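Local coordinates for inositol-1-monophosphatase SuhB (Mycobacterium tuberculosis, PDB 2Q74), which probably removes the phosphate of inositol 1-phosphate, with magnesium as cofactor, to release free myo-inositol for the mycobacterial cell, at residues A[116-124]-A[134-142]; A[225-236]-A[260-268]. All coordinates share one frame; numbering follows the deposited sequence.

Interaction 1 (A[116-124]-A[134-142]); sequences IPAYAVSIG and GAVADVAAR
Val139 packs against Tyr119 and Val121 where the antiparallel hairpin of strands 120-127 and 130-138 comes to its end. Its CB lies 3.8 Å from CE1 of the Tyr119 ring. From there the side chain forks: CG1, anti to the backbone N (chi1 180°), stays beside that ring, also 3.8 Å from CE1 of Tyr119, while CG2, on the other branch, meets Val121 CG2 at 3.9 Å. The two side chains of Tyr119 and Val139 run roughly at right angles. Further along, Val121 pairs with Ala137 and Ile123 with Ala135, each through two backbone hydrogen bonds. These four residues share the face packed on helix 8-33, whose Ala22, Ala19 and Ala15 touch Val121, Ala137 and Ala135. On the other face Val136 CG1 meets Ala120 CB at 3.7 Å; Val136 also packs on helices 211-220 and 233-245, and Ala120 on Leu213 of the first. Beyond the last strong pair, a water donates to Tyr119 O (2.8 Å) and to Asp138 OD1 and accepts from Ala140 N (2.7 Å), beside a single weak direct bond, Val139 N to Tyr119 O at 3.4 Å. The contact is thus apolar toward helix 8-33, while the other face mixes Ala120 and Val136 with the polar Ser122 and Asp138.

Interaction 2 (A[225-236]-A[260-268]); sequences AYYEHGVQVWDC and AGLVVVAAA
Tyr226 and Glu228 pair with Ala266 and Val264 through two backbone hydrogen bonds each, the short strands 225-228 and 262-267 running antiparallel at 173°. The ladder then meets a G1 beta bulge: Gly230 and Val231 both face Leu262, whose O accepts from both of their N atoms at 2.8 Å. Val231 N lies in the carbonyl plane on a lone pair, Gly230 N above that plane. Gly230 makes the turn with a positive phi of 106°, and Val231 re-enters the pairing one residue out of step, its O accepting from Leu262 N. The strands are neighbours in the five-stranded sheet of the inositol monophosphatase fold. On one face Tyr227 sets the edge of its ring against Val265, CD1 lying 3.9 Å from CG2; its hydroxyl is hydrogen-bonded to Gly284 O, and helix 272-280 packs over this side through Leu279 and Leu275. The opposite face gathers about Val264. Its chi1 of -175° swings CG1 opposite the backbone N, and it meets CE2 of Tyr226, whose ring packs against helix 211-220. Past the bulge the chain enters helix 233-245, bringing Val233 CG2 to 4.2 Å from Leu262 CD1. The second methyl of Val264, CG2, touches both Val231 CB at 3.9 Å and Cys236 SG at 4.1 Å.

In the fold
Interactions 1 and 2 belong to different sheets of one alpha-beta sandwich, their centres about 16 Å apart, with helices 211-220 and 233-245 packed between. They touch where Ser122 OG comes within 3.5 Å of Trp234 O. Close by is the probable metal site: the Ser122 side chain lies about 5 Å from that of Asp104, and the start of helix 233-245, just past the bulge of interaction 2, carries Asp235, whose OD1 sits near the carboxylates of Asp104 and Asp107. By similarity these three aspartates bind the second magnesium, so the site gathers the end of strand 100-104, the short strand 106-107 and the start of helix 233-245. At the other end of interaction 1, Pro117 packs on Arg222 of the second subunit.

Interaction 1 (A[116-124]-A[134-142])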
ATOM      1  N   ILE A 116      -6.187   5.276   4.069  1.00 56.27           N
ATOM      2  CA  ILE A 116      -5.431   4.206   3.461  1.00 55.74           C
ATOM      3  C   ILE A 116      -5.148   3.172   4.573  1.00 55.72           C
ATOM      4  O   ILE A 116      -4.503   3.503   5.563  1.00 55.63           O
ATOM      5  CB  ILE A 116      -4.117   4.732   2.829  1.00 55.74           C
ATOM      6  CG1 ILE A 116      -4.453   5.780   1.746  1.00 54.86           C
ATOM      7  CG2 ILE A 116      -3.266   3.565   2.284  1.00 53.73           C
ATOM      8  CD1 ILE A 116      -3.242   6.469   1.188  1.00 54.93           C
ATOM      9  N   PRO A 117      -5.649   1.930   4.423  1.00 55.33           N
ATOM     10  CA  PRO A 117      -5.547   0.932   5.487  1.00 54.46           C
ATOM     11  C   PRO A 117      -4.148   0.434   5.643  1.00 54.40           C
ATOM     12  O   PRO A 117      -3.843  -0.713   5.310  1.00 55.55           O
ATOM     13  CB  PRO A 117      -6.454  -0.197   5.006  1.00 54.14           C
ATOM     14  CG  PRO A 117      -6.408  -0.073   3.542  1.00 55.31           C
ATOM     15  CD  PRO A 117      -6.388   1.395   3.263  1.00 55.68           C
ATOM     16  N   ALA A 118      -3.310   1.296   6.188  1.00 53.61           N
ATOM     17  CA  ALA A 118      -1.941   0.996   6.394  1.00 53.15           C
ATOM     18  C   ALA A 118      -1.447   1.967   7.456  1.00 53.17           C
ATOM     19  O   ALA A 118      -0.580   2.827   7.185  1.00 53.50           O
ATOM     20  CB  ALA A 118      -1.173   1.171   5.089  1.00 53.07           C
ATOM     21  N   TYR A 119      -2.024   1.843   8.654  1.00 52.82           N
ATOM     22  CA  TYR A 119      -1.456   2.480   9.844  1.00 52.50           C
ATOM     23  C   TYR A 119      -1.388   1.460  10.948  1.00 52.50           C
ATOM     24  O   TYR A 119      -2.151   0.494  10.939  1.00 53.29           O
ATOM     25  CB  TYR A 119      -2.286   3.671  10.279  1.00 52.71           C
ATOM     26  CG  TYR A 119      -3.755   3.491  10.095  1.00 53.31           C
ATOM     27  CD1 TYR A 119      -4.581   3.086  11.140  1.00 53.92           C
ATOM     28  CD2 TYR A 119      -4.326   3.738   8.867  1.00 54.62           C
ATOM     29  CE1 TYR A 119      -5.961   2.942  10.932  1.00 55.03           C
ATOM     30  CE2 TYR A 119      -5.655   3.611   8.663  1.00 55.12           C
ATOM     31  CZ  TYR A 119      -6.483   3.208   9.677  1.00 54.74           C
ATOM     32  OH  TYR A 119      -7.845   3.110   9.401  1.00 55.75           O
ATOM     33  N   ALA A 120      -0.510   1.679  11.923  1.00 52.44           N
ATOM     34  CA  ALA A 120      -0.245   0.646  12.933  1.00 51.85           C
ATOM     35  C   ALA A 120       0.042   1.181  14.344  1.00 52.07           C
ATOM     36  O   ALA A 120       0.502   2.294  14.540  1.00 52.20           O
ATOM     37  CB  ALA A 120       0.896  -0.195  12.475  1.00 51.06           C
ATOM     38  N   VAL A 121      -0.249   0.348  15.326  1.00 53.00           N
ATOM     39  CA  VAL A 121       0.166   0.586  16.689  1.00 53.55           C
ATOM     40  C   VAL A 121       1.460  -0.221  16.881  1.00 54.35           C
ATOM     41  O   VAL A 121       1.489  -1.410  16.566  1.00 54.59           O
ATOM     42  CB  VAL A 121      -0.908   0.094  17.667  1.00 53.39           C
ATOM     43  CG1 VAL A 121      -0.456   0.339  19.100  1.00 53.16           C
ATOM     44  CG2 VAL A 121      -2.260   0.762  17.364  1.00 52.43           C
ATOM     45  N   SER A 122       2.513   0.429  17.376  1.00 55.55           N
ATOM     46  CA  SER A 122       3.804  -0.219  17.626  1.00 56.81           C
ATOM     47  C   SER A 122       4.156  -0.129  19.107  1.00 57.83           C
ATOM     48  O   SER A 122       4.157   0.968  19.662  1.00 57.31           O
ATOM     49  CB  SER A 122       4.903   0.454  16.805  1.00 56.89           C
ATOM     50  OG  SER A 122       6.146  -0.214  16.935  1.00 58.03           O
ATOM     51  N   ILE A 123       4.446  -1.285  19.725  1.00 59.20           N
ATOM     52  CA  ILE A 123       4.800  -1.399  21.143  1.00 60.37           C
ATOM     53  C   ILE A 123       6.121  -2.197  21.243  1.00 61.07           C
ATOM     54  O   ILE A 123       6.155  -3.391  20.950  1.00 61.20           O
ATOM     55  CB  ILE A 123       3.744  -2.179  21.962  1.00 60.60           C
ATOM     56  CG1 ILE A 123       2.310  -1.747  21.653  1.00 62.36           C
ATOM     57  CG2 ILE A 123       4.035  -2.046  23.444  1.00 61.18           C
ATOM     58  CD1 ILE A 123       1.840  -0.500  22.369  1.00 64.29           C
ATOM     59  N   GLY A 124       7.193  -1.548  21.672  1.00 61.66           N
ATOM     60  CA  GLY A 124       8.459  -2.230  21.874  1.00 62.56           C
ATOM     61  C   GLY A 124       8.863  -2.275  23.343  1.00 63.18           C
ATOM     62  O   GLY A 124       8.640  -1.310  24.079  1.00 63.35           O
ATOM     63  N   GLY A 134       8.296  -7.187  21.265  1.00 62.77           N
ATOM     64  CA  GLY A 134       7.588  -6.180  20.499  1.00 61.55           C
ATOM     65  C   GLY A 134       6.320  -6.667  19.848  1.00 60.00           C
ATOM     66  O   GLY A 134       6.126  -7.863  19.671  1.00 59.90           O
ATOM     67  N   ALA A 135       5.457  -5.728  19.486  1.00 58.21           N
ATOM     68  CA  ALA A 135       4.197  -6.079  18.814  1.00 57.06           C
ATOM     69  C   ALA A 135       3.754  -4.934  17.949  1.00 55.87           C
ATOM     70  O   ALA A 135       3.749  -3.783  18.405  1.00 56.81           O
ATOM     71  CB  ALA A 135       3.116  -6.422  19.829  1.00 56.40           C
ATOM     72  N   VAL A 136       3.408  -5.224  16.698  1.00 54.42           N
ATOM     73  CA  VAL A 136       2.862  -4.188  15.800  1.00 53.17           C
ATOM     74  C   VAL A 136       1.504  -4.639  15.349  1.00 52.76           C
ATOM     75  O   VAL A 136       1.344  -5.720  14.784  1.00 52.49           O
ATOM     76  CB  VAL A 136       3.733  -3.962  14.526  1.00 53.03           C
ATOM     77  CG1 VAL A 136       3.058  -2.936  13.565  1.00 52.57           C
ATOM     78  CG2 VAL A 136       5.146  -3.531  14.883  1.00 51.10           C
ATOM     79  N   ALA A 137       0.514  -3.805  15.594  1.00 53.04           N
ATOM     80  CA  ALA A 137      -0.875  -4.146  15.250  1.00 52.97           C
ATOM     81  C   ALA A 137      -1.194  -3.419  13.982  1.00 53.21           C
ATOM     82  O   ALA A 137      -1.098  -2.212  13.966  1.00 53.71           O
ATOM     83  CB  ALA A 137      -1.828  -3.707  16.345  1.00 52.12           C
ATOM     84  N   ASP A 138      -1.550  -4.156  12.935  1.00 54.00           N
ATOM     85  CA  ASP A 138      -2.068  -3.599  11.684  1.00 54.94           C
ATOM     86  C   ASP A 138      -3.557  -3.338  11.898  1.00 55.40           C
ATOM     87  O   ASP A 138      -4.394  -4.236  11.748  1.00 55.71           O
ATOM     88  CB  ASP A 138      -1.840  -4.594  10.521  1.00 55.68           C
ATOM     89  CG  ASP A 138      -2.274  -4.043   9.138  1.00 58.40           C
ATOM     90  OD1 ASP A 138      -3.076  -3.084   9.061  1.00 60.62           O
ATOM     91  OD2 ASP A 138      -1.814  -4.620   8.111  1.00 62.59           O
ATOM     92  N   VAL A 139      -3.874  -2.091  12.228  1.00 55.47           N
ATOM     93  CA  VAL A 139      -5.198  -1.720  12.671  1.00 55.14           C
ATOM     94  C   VAL A 139      -6.284  -2.135  11.677  1.00 55.56           C
ATOM     95  O   VAL A 139      -7.224  -2.840  12.047  1.00 55.59           O
ATOM     96  CB  VAL A 139      -5.250  -0.204  13.020  1.00 55.16           C
ATOM     97  CG1 VAL A 139      -6.637   0.202  13.482  1.00 54.90           C
ATOM     98  CG2 VAL A 139      -4.230   0.095  14.104  1.00 54.64           C
ATOM     99  N   ALA A 140      -6.167  -1.734  10.418  1.00 56.38           N
ATOM    100  CA  ALA A 140      -7.294  -1.973   9.488  1.00 56.71           C
ATOM    101  C   ALA A 140      -7.401  -3.466   9.136  1.00 57.15           C
ATOM    102  O   ALA A 140      -8.474  -3.963   8.848  1.00 57.26           O
ATOM    103  CB  ALA A 140      -7.180  -1.111   8.243  1.00 56.05           C
ATOM    104  N   ALA A 141      -6.281  -4.170   9.172  1.00 58.44           N
ATOM    105  CA  ALA A 141      -6.253  -5.590   8.822  1.00 59.13           C
ATOM    106  C   ALA A 141      -6.780  -6.441   9.965  1.00 60.15           C
ATOM    107  O   ALA A 141      -7.185  -7.561   9.748  1.00 60.59           O
ATOM    108  CB  ALA A 141      -4.847  -6.003   8.472  1.00 58.34           C
ATOM    109  N   ARG A 142      -6.784  -5.893  11.175  1.00 61.40           N
ATOM    110  CA  ARG A 142      -7.140  -6.616  12.391  1.00 62.35           C
ATOM    111  C   ARG A 142      -6.218  -7.788  12.655  1.00 62.04           C
ATOM    112  O   ARG A 142      -6.656  -8.877  13.012  1.00 62.38           O
ATOM    113  CB  ARG A 142      -8.603  -7.059  12.346  1.00 63.19           C
ATOM    114  CG  ARG A 142      -9.531  -5.904  12.445  1.00 66.38           C
ATOM    115  CD  ARG A 142     -10.969  -6.268  12.294  1.00 71.85           C
ATOM    116  NE  ARG A 142     -11.749  -5.044  12.415  1.00 74.89           N
ATOM    117  CZ  ARG A 142     -13.025  -4.913  12.093  1.00 77.92           C
ATOM    118  NH1 ARG A 142     -13.712  -5.948  11.613  1.00 80.10           N
ATOM    119  NH2 ARG A 142     -13.624  -3.734  12.244  1.00 78.79           N
TER
HETATM  120  O   HOH W   1      -3.971  -0.771   9.162  1.00 51.86           O

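Interaction 2 (A[225-236]-A[260-268])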
ATOM      1  N   ALA A 225      12.887  -6.680   1.096  1.00 60.72           N
ATOM      2  CA  ALA A 225      13.698  -5.746   1.879  1.00 60.85           C
ATOM      3  C   ALA A 225      13.017  -4.441   2.121  1.00 61.24           C
ATOM      4  O   ALA A 225      12.009  -4.070   1.461  1.00 62.08           O
ATOM      5  CB  ALA A 225      15.001  -5.466   1.196  1.00 61.04           C
ATOM      6  N   TYR A 226      13.603  -3.696   3.043  1.00 61.07           N
ATOM      7  CA  TYR A 226      13.083  -2.378   3.370  1.00 60.95           C
ATOM      8  C   TYR A 226      14.219  -1.453   3.715  1.00 62.12           C
ATOM      9  O   TYR A 226      15.122  -1.838   4.424  1.00 61.22           O
ATOM     10  CB  TYR A 226      12.116  -2.487   4.548  1.00 59.45           C
ATOM     11  CG  TYR A 226      11.790  -1.185   5.222  1.00 56.81           C
ATOM     12  CD1 TYR A 226      11.091  -0.179   4.539  1.00 56.48           C
ATOM     13  CD2 TYR A 226      12.160  -0.955   6.549  1.00 54.15           C
ATOM     14  CE1 TYR A 226      10.754   1.049   5.169  1.00 55.34           C
ATOM     15  CE2 TYR A 226      11.854   0.255   7.190  1.00 55.19           C
ATOM     16  CZ  TYR A 226      11.130   1.256   6.487  1.00 55.66           C
ATOM     17  OH  TYR A 226      10.830   2.426   7.114  1.00 54.18           O
ATOM     18  N   TYR A 227      14.145  -0.226   3.209  1.00 64.28           N
ATOM     19  CA  TYR A 227      15.162   0.799   3.475  1.00 65.94           C
ATOM     20  C   TYR A 227      14.507   2.172   3.692  1.00 66.95           C
ATOM     21  O   TYR A 227      13.766   2.675   2.834  1.00 66.53           O
ATOM     22  CB  TYR A 227      16.165   0.892   2.314  1.00 66.99           C
ATOM     23  CG  TYR A 227      16.928   2.193   2.293  1.00 67.64           C
ATOM     24  CD1 TYR A 227      17.866   2.466   3.270  1.00 70.11           C
ATOM     25  CD2 TYR A 227      16.680   3.167   1.339  1.00 68.78           C
ATOM     26  CE1 TYR A 227      18.576   3.672   3.301  1.00 70.98           C
ATOM     27  CE2 TYR A 227      17.372   4.387   1.352  1.00 70.42           C
ATOM     28  CZ  TYR A 227      18.342   4.631   2.349  1.00 71.00           C
ATOM     29  OH  TYR A 227      19.088   5.808   2.439  1.00 70.00           O
ATOM     30  N   GLU A 228      14.812   2.774   4.838  1.00 68.45           N
ATOM     31  CA  GLU A 228      14.416   4.142   5.106  1.00 69.74           C
ATOM     32  C   GLU A 228      15.463   4.922   5.899  1.00 70.79           C
ATOM     33  O   GLU A 228      16.042   4.424   6.860  1.00 70.74           O
ATOM     34  CB  GLU A 228      13.075   4.194   5.835  1.00 69.99           C
ATOM     35  CG  GLU A 228      12.435   5.576   5.768  1.00 70.11           C
ATOM     36  CD  GLU A 228      11.054   5.619   6.317  1.00 70.60           C
ATOM     37  OE1 GLU A 228      10.303   4.635   6.153  1.00 71.20           O
ATOM     38  OE2 GLU A 228      10.714   6.657   6.925  1.00 72.72           O
ATOM     39  N   HIS A 229      15.659   6.168   5.482  1.00 72.34           N
ATOM     40  CA  HIS A 229      16.583   7.092   6.109  1.00 73.69           C
ATOM     41  C   HIS A 229      15.832   8.117   6.961  1.00 73.69           C
ATOM     42  O   HIS A 229      15.207   9.029   6.424  1.00 73.85           O
ATOM     43  CB  HIS A 229      17.378   7.814   5.024  1.00 74.56           C
ATOM     44  CG  HIS A 229      18.522   8.612   5.551  1.00 76.95           C
ATOM     45  ND1 HIS A 229      19.725   8.037   5.900  1.00 79.07           N
ATOM     46  CD2 HIS A 229      18.653   9.940   5.783  1.00 79.20           C
ATOM     47  CE1 HIS A 229      20.548   8.979   6.331  1.00 79.58           C
ATOM     48  NE2 HIS A 229      19.922  10.142   6.266  1.00 79.77           N
ATOM     49  N   GLY A 230      15.890   7.958   8.282  1.00 73.58           N
ATOM     50  CA  GLY A 230      15.297   8.922   9.211  1.00 73.69           C
ATOM     51  C   GLY A 230      14.019   8.444   9.878  1.00 73.79           C
ATOM     52  O   GLY A 230      12.981   9.095   9.787  1.00 73.96           O
ATOM     53  N   VAL A 231      14.105   7.323  10.580  1.00 73.79           N
ATOM     54  CA  VAL A 231      12.949   6.719  11.212  1.00 73.88           C
ATOM     55  C   VAL A 231      13.077   6.859  12.720  1.00 73.77           C
ATOM     56  O   VAL A 231      14.079   6.458  13.302  1.00 74.20           O
ATOM     57  CB  VAL A 231      12.842   5.220  10.839  1.00 74.02           C
ATOM     58  CG1 VAL A 231      11.624   4.578  11.508  1.00 73.85           C
ATOM     59  CG2 VAL A 231      12.785   5.048   9.330  1.00 74.19           C
ATOM     60  N   GLN A 232      12.061   7.416  13.361  1.00 73.48           N
ATOM     61  CA  GLN A 232      12.066   7.530  14.812  1.00 73.29           C
ATOM     62  C   GLN A 232      12.171   6.144  15.446  1.00 72.03           C
ATOM     63  O   GLN A 232      11.754   5.174  14.844  1.00 71.50           O
ATOM     64  CB  GLN A 232      10.786   8.238  15.278  1.00 73.75           C
ATOM     65  CG  GLN A 232      10.635   9.659  14.778  1.00 75.57           C
ATOM     66  CD  GLN A 232      11.810  10.539  15.153  1.00 78.49           C
ATOM     67  OE1 GLN A 232      12.126  11.503  14.448  1.00 80.47           O
ATOM     68  NE2 GLN A 232      12.486  10.199  16.255  1.00 79.50           N
ATOM     69  N   VAL A 233      12.718   6.074  16.656  1.00 71.02           N
ATOM     70  CA  VAL A 233      12.889   4.809  17.376  1.00 70.29           C
ATOM     71  C   VAL A 233      11.572   4.090  17.667  1.00 69.63           C
ATOM     72  O   VAL A 233      11.477   2.869  17.568  1.00 69.54           O
ATOM     73  CB  VAL A 233      13.638   5.022  18.712  1.00 70.34           C
ATOM     74  CG1 VAL A 233      13.899   3.681  19.398  1.00 70.13           C
ATOM     75  CG2 VAL A 233      14.954   5.757  18.469  1.00 70.36           C
ATOM     76  N   TRP A 234      10.546   4.857  18.001  1.00 69.12           N
ATOM     77  CA  TRP A 234       9.241   4.296  18.344  1.00 68.63           C
ATOM     78  C   TRP A 234       8.450   3.724  17.158  1.00 67.24           C
ATOM     79  O   TRP A 234       7.411   3.059  17.354  1.00 66.58           O
ATOM     80  CB  TRP A 234       8.399   5.323  19.095  1.00 70.23           C
ATOM     81  CG  TRP A 234       8.311   6.617  18.435  1.00 71.64           C
ATOM     82  CD1 TRP A 234       7.609   6.915  17.300  1.00 73.77           C
ATOM     83  CD2 TRP A 234       8.923   7.837  18.861  1.00 73.49           C
ATOM     84  NE1 TRP A 234       7.744   8.255  16.988  1.00 74.11           N
ATOM     85  CE2 TRP A 234       8.549   8.844  17.929  1.00 74.16           C
ATOM     86  CE3 TRP A 234       9.750   8.183  19.938  1.00 74.43           C
ATOM     87  CZ2 TRP A 234       8.982  10.164  18.035  1.00 73.88           C
ATOM     88  CZ3 TRP A 234      10.178   9.508  20.049  1.00 74.23           C
ATOM     89  CH2 TRP A 234       9.793  10.480  19.096  1.00 73.79           C
ATOM     90  N   ASP A 235       8.940   3.957  15.943  1.00 65.62           N
ATOM     91  CA  ASP A 235       8.334   3.375  14.764  1.00 64.92           C
ATOM     92  C   ASP A 235       9.078   2.178  14.211  1.00 64.78           C
ATOM     93  O   ASP A 235       8.535   1.432  13.391  1.00 64.93           O
ATOM     94  CB  ASP A 235       8.176   4.425  13.681  1.00 64.69           C
ATOM     95  CG  ASP A 235       7.105   5.441  14.018  1.00 64.92           C
ATOM     96  OD1 ASP A 235       6.128   5.063  14.709  1.00 65.96           O
ATOM     97  OD2 ASP A 235       7.232   6.612  13.607  1.00 64.52           O
ATOM     98  N   CYS A 236      10.304   1.954  14.642  1.00 64.59           N
ATOM     99  CA  CYS A 236      11.023   0.818  14.106  1.00 65.08           C
ATOM    100  C   CYS A 236      11.470  -0.215  15.144  1.00 64.84           C
ATOM    101  O   CYS A 236      11.761  -1.351  14.784  1.00 64.84           O
ATOM    102  CB  CYS A 236      12.185   1.315  13.258  1.00 65.07           C
ATOM    103  SG  CYS A 236      13.303   2.398  14.138  1.00 67.95           S
ATOM    104  N   ALA A 260      17.289  13.607  14.330  1.00 84.90           N
ATOM    105  CA  ALA A 260      17.395  12.674  15.459  1.00 84.49           C
ATOM    106  C   ALA A 260      16.948  11.216  15.181  1.00 84.37           C
ATOM    107  O   ALA A 260      17.082  10.365  16.078  1.00 84.97           O
ATOM    108  CB  ALA A 260      16.627  13.223  16.669  1.00 84.73           C
ATOM    109  N   GLY A 261      16.430  10.923  13.974  1.00 83.20           N
ATOM    110  CA  GLY A 261      15.963   9.573  13.612  1.00 82.17           C
ATOM    111  C   GLY A 261      17.077   8.563  13.353  1.00 80.72           C
ATOM    112  O   GLY A 261      18.249   8.833  13.625  1.00 81.11           O
ATOM    113  N   LEU A 262      16.709   7.394  12.833  1.00 78.84           N
ATOM    114  CA  LEU A 262      17.664   6.334  12.512  1.00 77.28           C
ATOM    115  C   LEU A 262      17.628   5.939  11.039  1.00 76.19           C
ATOM    116  O   LEU A 262      16.678   6.231  10.321  1.00 75.72           O
ATOM    117  CB  LEU A 262      17.395   5.083  13.351  1.00 77.02           C
ATOM    118  CG  LEU A 262      17.375   5.240  14.871  1.00 76.75           C
ATOM    119  CD1 LEU A 262      17.202   3.889  15.518  1.00 76.38           C
ATOM    120  CD2 LEU A 262      18.630   5.895  15.395  1.00 76.36           C
ATOM    121  N   VAL A 263      18.696   5.273  10.605  1.00 75.08           N
ATOM    122  CA  VAL A 263      18.754   4.667   9.292  1.00 74.00           C
ATOM    123  C   VAL A 263      18.486   3.193   9.482  1.00 72.65           C
ATOM    124  O   VAL A 263      19.182   2.532  10.248  1.00 72.70           O
ATOM    125  CB  VAL A 263      20.114   4.855   8.644  1.00 74.21           C
ATOM    126  CG1 VAL A 263      20.180   4.115   7.315  1.00 74.35           C
ATOM    127  CG2 VAL A 263      20.390   6.331   8.460  1.00 74.29           C
ATOM    128  N   VAL A 264      17.470   2.691   8.783  1.00 70.92           N
ATOM    129  CA  VAL A 264      17.024   1.318   8.933  1.00 69.55           C
ATOM    130  C   VAL A 264      17.185   0.586   7.627  1.00 68.62           C
ATOM    131  O   VAL A 264      16.718   1.076   6.571  1.00 68.20           O
ATOM    132  CB  VAL A 264      15.529   1.244   9.319  1.00 69.76           C
ATOM    133  CG1 VAL A 264      15.119  -0.209   9.593  1.00 68.78           C
ATOM    134  CG2 VAL A 264      15.231   2.142  10.515  1.00 69.18           C
ATOM    135  N   VAL A 265      17.853  -0.569   7.699  1.00 67.41           N
ATOM    136  CA  VAL A 265      17.896  -1.515   6.591  1.00 66.98           C
ATOM    137  C   VAL A 265      17.458  -2.886   7.099  1.00 66.72           C
ATOM    138  O   VAL A 265      17.939  -3.368   8.119  1.00 66.94           O
ATOM    139  CB  VAL A 265      19.270  -1.580   5.936  1.00 67.11           C
ATOM    140  CG1 VAL A 265      19.240  -2.547   4.758  1.00 66.81           C
ATOM    141  CG2 VAL A 265      19.696  -0.201   5.472  1.00 66.95           C
ATOM    142  N   ALA A 266      16.491  -3.482   6.416  1.00 66.47           N
ATOM    143  CA  ALA A 266      16.001  -4.810   6.756  1.00 66.15           C
ATOM    144  C   ALA A 266      15.826  -5.605   5.469  1.00 65.90           C
ATOM    145  O   ALA A 266      15.165  -5.155   4.558  1.00 66.36           O
ATOM    146  CB  ALA A 266      14.702  -4.709   7.507  1.00 66.16           C
ATOM    147  N   ALA A 267      16.428  -6.780   5.384  1.00 65.77           N
ATOM    148  CA  ALA A 267      16.420  -7.527   4.135  1.00 66.01           C
ATOM    149  C   ALA A 267      16.493  -9.023   4.378  1.00 66.46           C
ATOM    150  O   ALA A 267      17.078  -9.473   5.371  1.00 66.85           O
ATOM    151  CB  ALA A 267      17.601  -7.092   3.277  1.00 65.57           C
ATOM    152  N   ALA A 268      15.913  -9.796   3.467  1.00 66.72           N
ATOM    153  CA  ALA A 268      16.136 -11.220   3.466  1.00 67.16           C
ATOM    154  C   ALA A 268      17.656 -11.456   3.400  1.00 67.84           C
ATOM    155  O   ALA A 268      18.369 -10.736   2.706  1.00 67.68           O
ATOM    156  CB  ALA A 268      15.432 -11.869   2.318  1.00 66.90           C
TER